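Local atomic coordinates of putative carbohydrate-active enzyme (Uncultured organism, PDB entry 5WH8), a protein that probably hydrolyses O-glycosidic bonds as the family 5 glycoside hydrolase (cellulase) module of a larger multi-modular protein. Residues K44-S50 against S288-W293; A223-I227 against W260-I266. All coordinates share one frame. Numbering follows the deposited sequence.

Contact 1 of 2, residues K44-S50 against S288-W293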
# COMPACT_ATOMS: atom_id res chain seq x y z
N LYS A 44 -2.96 -12.18 -14.69
CA LYS A 44 -1.96 -13.24 -14.78
C LYS A 44 -0.72 -12.95 -13.92
O LYS A 44 0.05 -13.87 -13.61
CB LYS A 44 -1.54 -13.45 -16.24
CG LYS A 44 -2.60 -14.12 -17.07
CD LYS A 44 -2.11 -14.40 -18.50
CE LYS A 44 -1.16 -15.58 -18.56
NZ LYS A 44 -0.84 -15.94 -19.97
N CYS A 45 -0.53 -11.68 -13.55
CA CYS A 45 0.59 -11.30 -12.71
C CYS A 45 0.39 -11.56 -11.21
O CYS A 45 1.35 -11.40 -10.45
CB CYS A 45 0.92 -9.80 -12.90
SG CYS A 45 1.67 -9.37 -14.52
N TYR A 46 -0.82 -11.92 -10.76
CA TYR A 46 -1.12 -11.98 -9.32
C TYR A 46 -1.64 -13.37 -8.98
O TYR A 46 -2.85 -13.65 -8.99
CB TYR A 46 -2.12 -10.87 -8.93
CG TYR A 46 -1.67 -9.54 -9.51
CD1 TYR A 46 -0.38 -9.07 -9.27
CD2 TYR A 46 -2.47 -8.82 -10.39
CE1 TYR A 46 0.08 -7.89 -9.86
CE2 TYR A 46 -2.03 -7.64 -10.98
CZ TYR A 46 -0.75 -7.19 -10.72
OH TYR A 46 -0.32 -6.05 -11.34
N THR A 47 -0.68 -14.25 -8.70
CA THR A 47 -0.96 -15.67 -8.45
C THR A 47 -0.12 -16.20 -7.29
O THR A 47 0.79 -15.52 -6.79
CB THR A 47 -0.63 -16.54 -9.68
OG1 THR A 47 0.77 -16.50 -9.92
CG2 THR A 47 -1.36 -16.06 -10.90
N GLU A 48 -0.40 -17.43 -6.87
CA GLU A 48 0.43 -18.00 -5.83
C GLU A 48 1.87 -18.06 -6.31
O GLU A 48 2.79 -17.74 -5.55
CB GLU A 48 -0.07 -19.39 -5.43
CG GLU A 48 0.72 -19.91 -4.23
CD GLU A 48 0.12 -21.14 -3.56
OE1 GLU A 48 -1.02 -21.52 -3.89
OE2 GLU A 48 0.81 -21.71 -2.69
N ALA A 49 2.09 -18.45 -7.56
CA ALA A 49 3.45 -18.53 -8.07
C ALA A 49 4.17 -17.19 -8.11
O ALA A 49 5.34 -17.10 -7.77
CB ALA A 49 3.45 -19.16 -9.46
N SER A 50 3.49 -16.13 -8.55
CA SER A 50 4.17 -14.86 -8.71
C SER A 50 4.47 -14.26 -7.35
O SER A 50 5.56 -13.73 -7.12
CB SER A 50 3.35 -13.88 -9.57
OG SER A 50 2.18 -13.41 -8.92
N SER A 288 4.59 -12.11 -17.90
CA SER A 288 3.42 -12.86 -17.41
C SER A 288 3.06 -14.00 -18.37
O SER A 288 2.38 -14.94 -17.95
CB SER A 288 2.21 -11.94 -17.21
OG SER A 288 1.73 -11.41 -18.41
N ASN A 289 3.51 -13.94 -19.62
CA ASN A 289 3.31 -15.05 -20.56
C ASN A 289 4.28 -16.19 -20.27
O ASN A 289 3.88 -17.36 -20.28
CB ASN A 289 3.51 -14.59 -22.01
CG ASN A 289 2.39 -13.68 -22.51
OD1 ASN A 289 1.25 -13.77 -22.04
ND2 ASN A 289 2.71 -12.82 -23.46
N SER A 290 5.53 -15.86 -19.97
CA SER A 290 6.55 -16.86 -19.66
C SER A 290 6.48 -17.38 -18.23
O SER A 290 6.92 -18.50 -17.94
CB SER A 290 7.95 -16.27 -19.90
OG SER A 290 8.21 -15.25 -18.94
N GLY A 291 5.95 -16.57 -17.33
CA GLY A 291 5.93 -16.91 -15.92
C GLY A 291 7.25 -16.66 -15.23
O GLY A 291 7.49 -17.18 -14.15
N ASP A 292 8.12 -15.88 -15.86
CA ASP A 292 9.44 -15.59 -15.30
C ASP A 292 9.38 -14.31 -14.48
O ASP A 292 9.59 -13.21 -14.98
CB ASP A 292 10.50 -15.49 -16.41
CG ASP A 292 11.91 -15.44 -15.86
OD1 ASP A 292 12.09 -15.23 -14.65
OD2 ASP A 292 12.89 -15.61 -16.66
N TRP A 293 9.06 -14.48 -13.21
CA TRP A 293 8.76 -13.36 -12.33
C TRP A 293 10.00 -12.60 -11.88
O TRP A 293 9.89 -11.64 -11.12
CB TRP A 293 7.97 -13.88 -11.13
CG TRP A 293 6.77 -14.66 -11.57
CD1 TRP A 293 6.52 -16.00 -11.35
CD2 TRP A 293 5.67 -14.17 -12.33
NE1 TRP A 293 5.32 -16.35 -11.93
CE2 TRP A 293 4.78 -15.25 -12.54
CE3 TRP A 293 5.35 -12.92 -12.86
CZ2 TRP A 293 3.60 -15.11 -13.27
CZ3 TRP A 293 4.15 -12.77 -13.58
CH2 TRP A 293 3.30 -13.87 -13.77
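Trp293 lays its indole over the first turn of helix 48-56, one face covered by Ser50. Ser50 CA sits 3.6 Å from the centroid of the five-membered ring of Trp293 and 7° off its normal, a CH-pi contact, and Ser50 CB comes within 3.6 Å of Trp293 CE2. The far end of the indole reaches into the 44-45 turn, where Lys44 O lies 3.3 Å from Trp293 CH2 and Cys45 CA 3.9 Å from the same atom. That turn also meets the short helix 287-290: Cys45 SG packs at 3.8 Å on Ser288 CB, and the Lys44 chain crosses over Ser288, with Lys44 CE 3.6 Å from Ser288 O. The surface offered to the indole is held in shape by a capping box. Ser50 N donates to Thr47 OG1 (3.1 Å) and Thr47 N to Ser50 OG (3.0 Å), while Ser50 OG itself donates to Cys45 O (2.7 Å). Ser288 OG turns to Asp275, and Trp293 also packs on Phe273 of the last barrel strand, so the contact joins the loop after that strand to the start of the first barrel helix. No hydrogen bond crosses between 44-50 and 288-293: the hydroxyls of Thr47, Ser50 and Ser288 bond within their own segment or to Asp275, and the two segments are held by van der Waals and CH-pi packing, much of it on Trp293.

Contact 2 of 2, residues A223-I227 against W260-I266. With EDO (1,2-ethanediol), chain D; EDO (1,2-ethanediol), chain F.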
# COMPACT_ATOMS: atom_id res chain seq x y z
N ALA A 223 5.99 16.72 4.04
CA ALA A 223 5.93 15.51 4.86
C ALA A 223 6.55 15.77 6.23
O ALA A 223 6.04 15.29 7.26
CB ALA A 223 6.62 14.35 4.17
N GLN A 224 7.65 16.54 6.27
CA GLN A 224 8.30 16.82 7.55
C GLN A 224 7.40 17.65 8.47
O GLN A 224 7.44 17.47 9.70
CB GLN A 224 9.65 17.53 7.36
CG GLN A 224 10.50 17.58 8.64
CD GLN A 224 10.92 16.21 9.06
OE1 GLN A 224 11.48 15.47 8.25
NE2 GLN A 224 10.63 15.84 10.31
N VAL A 225 6.62 18.58 7.90
CA VAL A 225 5.62 19.31 8.70
C VAL A 225 4.66 18.32 9.37
O VAL A 225 4.40 18.41 10.57
CB VAL A 225 4.81 20.35 7.86
CG1 VAL A 225 3.66 20.95 8.69
CG2 VAL A 225 5.73 21.45 7.32
N ALA A 226 4.15 17.35 8.61
CA ALA A 226 3.25 16.35 9.18
C ALA A 226 3.89 15.51 10.28
O ALA A 226 3.27 15.24 11.31
CB ALA A 226 2.70 15.43 8.08
N ILE A 227 5.11 15.06 10.05
CA ILE A 227 5.85 14.30 11.04
C ILE A 227 6.07 15.13 12.32
O ILE A 227 5.86 14.64 13.43
CB ILE A 227 7.20 13.83 10.49
CG1 ILE A 227 6.99 12.85 9.33
CG2 ILE A 227 8.06 13.18 11.63
CD1 ILE A 227 8.26 12.54 8.55
N TRP A 260 16.02 9.40 2.74
CA TRP A 260 15.12 10.21 3.57
C TRP A 260 14.12 9.31 4.31
O TRP A 260 13.88 9.47 5.52
CB TRP A 260 14.40 11.26 2.68
CG TRP A 260 13.40 12.16 3.40
CD1 TRP A 260 13.65 13.37 3.97
CD2 TRP A 260 12.00 11.91 3.56
NE1 TRP A 260 12.48 13.89 4.49
CE2 TRP A 260 11.45 13.02 4.25
CE3 TRP A 260 11.15 10.87 3.18
CZ2 TRP A 260 10.10 13.09 4.60
CZ3 TRP A 260 9.81 10.94 3.53
CH2 TRP A 260 9.29 12.05 4.22
N MET A 261 13.54 8.34 3.60
CA MET A 261 12.61 7.40 4.23
C MET A 261 13.32 6.51 5.25
O MET A 261 12.77 6.25 6.32
CB MET A 261 11.92 6.51 3.19
CG MET A 261 10.89 7.24 2.31
SD MET A 261 9.94 6.14 1.22
CE MET A 261 11.15 5.68 -0.02
N ASP A 262 14.50 6.02 4.92
CA ASP A 262 15.24 5.17 5.84
C ASP A 262 15.54 5.89 7.15
O ASP A 262 15.44 5.28 8.21
CB ASP A 262 16.56 4.70 5.21
CG ASP A 262 16.36 3.71 4.06
OD1 ASP A 262 15.22 3.23 3.86
OD2 ASP A 262 17.37 3.41 3.37
N ALA A 263 15.89 7.18 7.08
CA ALA A 263 16.24 7.93 8.29
C ALA A 263 15.06 8.10 9.21
O ALA A 263 15.23 8.26 10.42
CB ALA A 263 16.81 9.28 7.91
N ARG A 264 13.86 8.07 8.63
CA ARG A 264 12.60 8.24 9.35
C ARG A 264 11.84 6.92 9.56
O ARG A 264 10.73 6.90 10.11
CB ARG A 264 11.75 9.24 8.58
CG ARG A 264 12.29 10.66 8.69
CD ARG A 264 11.86 11.57 7.57
NE ARG A 264 12.56 12.86 7.69
CZ ARG A 264 13.83 13.07 7.37
NH1 ARG A 264 14.58 12.10 6.85
NH2 ARG A 264 14.37 14.27 7.55
N LYS A 265 12.44 5.81 9.13
CA LYS A 265 11.84 4.48 9.27
C LYS A 265 10.44 4.39 8.62
O LYS A 265 9.53 3.76 9.15
CB LYS A 265 11.75 4.11 10.75
CG LYS A 265 11.81 2.64 11.06
CD LYS A 265 13.19 2.06 10.83
CE LYS A 265 13.33 0.70 11.51
NZ LYS A 265 14.57 0.03 11.09
N ILE A 266 10.30 5.03 7.46
CA ILE A 266 9.02 5.10 6.74
C ILE A 266 8.95 3.93 5.73
O ILE A 266 9.86 3.75 4.91
CB ILE A 266 8.86 6.46 6.02
CG1 ILE A 266 8.66 7.55 7.07
CG2 ILE A 266 7.70 6.46 5.02
CD1 ILE A 266 8.71 8.96 6.52
C1 EDO D . 16.95 0.24 1.48
O1 EDO D . 17.52 0.65 2.75
C2 EDO D . 15.89 1.24 1.05
O2 EDO D . 14.88 1.36 2.06
C1 EDO F . 16.54 -2.42 13.20
O1 EDO F . 15.19 -2.01 12.95
C2 EDO F . 17.21 -2.76 11.88
O2 EDO F . 17.32 -1.58 11.07
O HOH W 1 12.61 16.54 5.81
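Trp260, Gln224 and Ile227 carry most of the surface covered where helix 217-228 faces the end of helix 251-263. The indole of Trp260 spans the gap between the two backbones, bringing Trp260 CH2 to 3.5 Å from Ala223 CB. Gln224 works at the more polar edge: its OE1 accepts from Arg264 NE at 2.9 Å and from Arg264 NH2 at 3.2 Å, and a water links it to the indole, donating to Gln224 OE1 (2.9 Å) and accepting from Trp260 NE1 (3.0 Å). Arg264 is steadied from behind, because its NH1 donates to Trp260 O at 3.0 Å. Ile227 fills the space beneath this polar cluster, its CD1 lying 3.9 Å from Arg264 CD and 4.1 Å from Ile266 CD1. A Schellman motif, with Lys265 at positive phi, follows the last turn, and the chain then leads through Ile266 into strand 268-273. Below the interface, Ala223 and Ile227 rest on Leu233, Ile266 on Val235 and Trp260 on Leu208, so these two adjacent outer helices of the TIM barrel pack together over strands 204-211 and 233-239.

Contacts 1 and 2 lie on opposite sides of the chain's centre, their centres 34 Å apart and their nearest atoms about 20 Å apart. Contact 2 is nested in sequence within the span closed by contact 1, which brings the loop after the eighth strand back to the first barrel helix; contact 2 joins the helices that follow strands six and seven. Strand 268-273 connects them, from just after Ile266 to Phe273, beside Ser50 and Trp293. Family 5 enzymes carry their catalytic residues at the C-terminal ends of the barrel strands, the end where Phe273 lies, so contact 2 is probably remote from the catalytic face. The ethanediols bound to Asp262 and Lys265 probably come from the crystallisation liquor and say nothing about substrate binding.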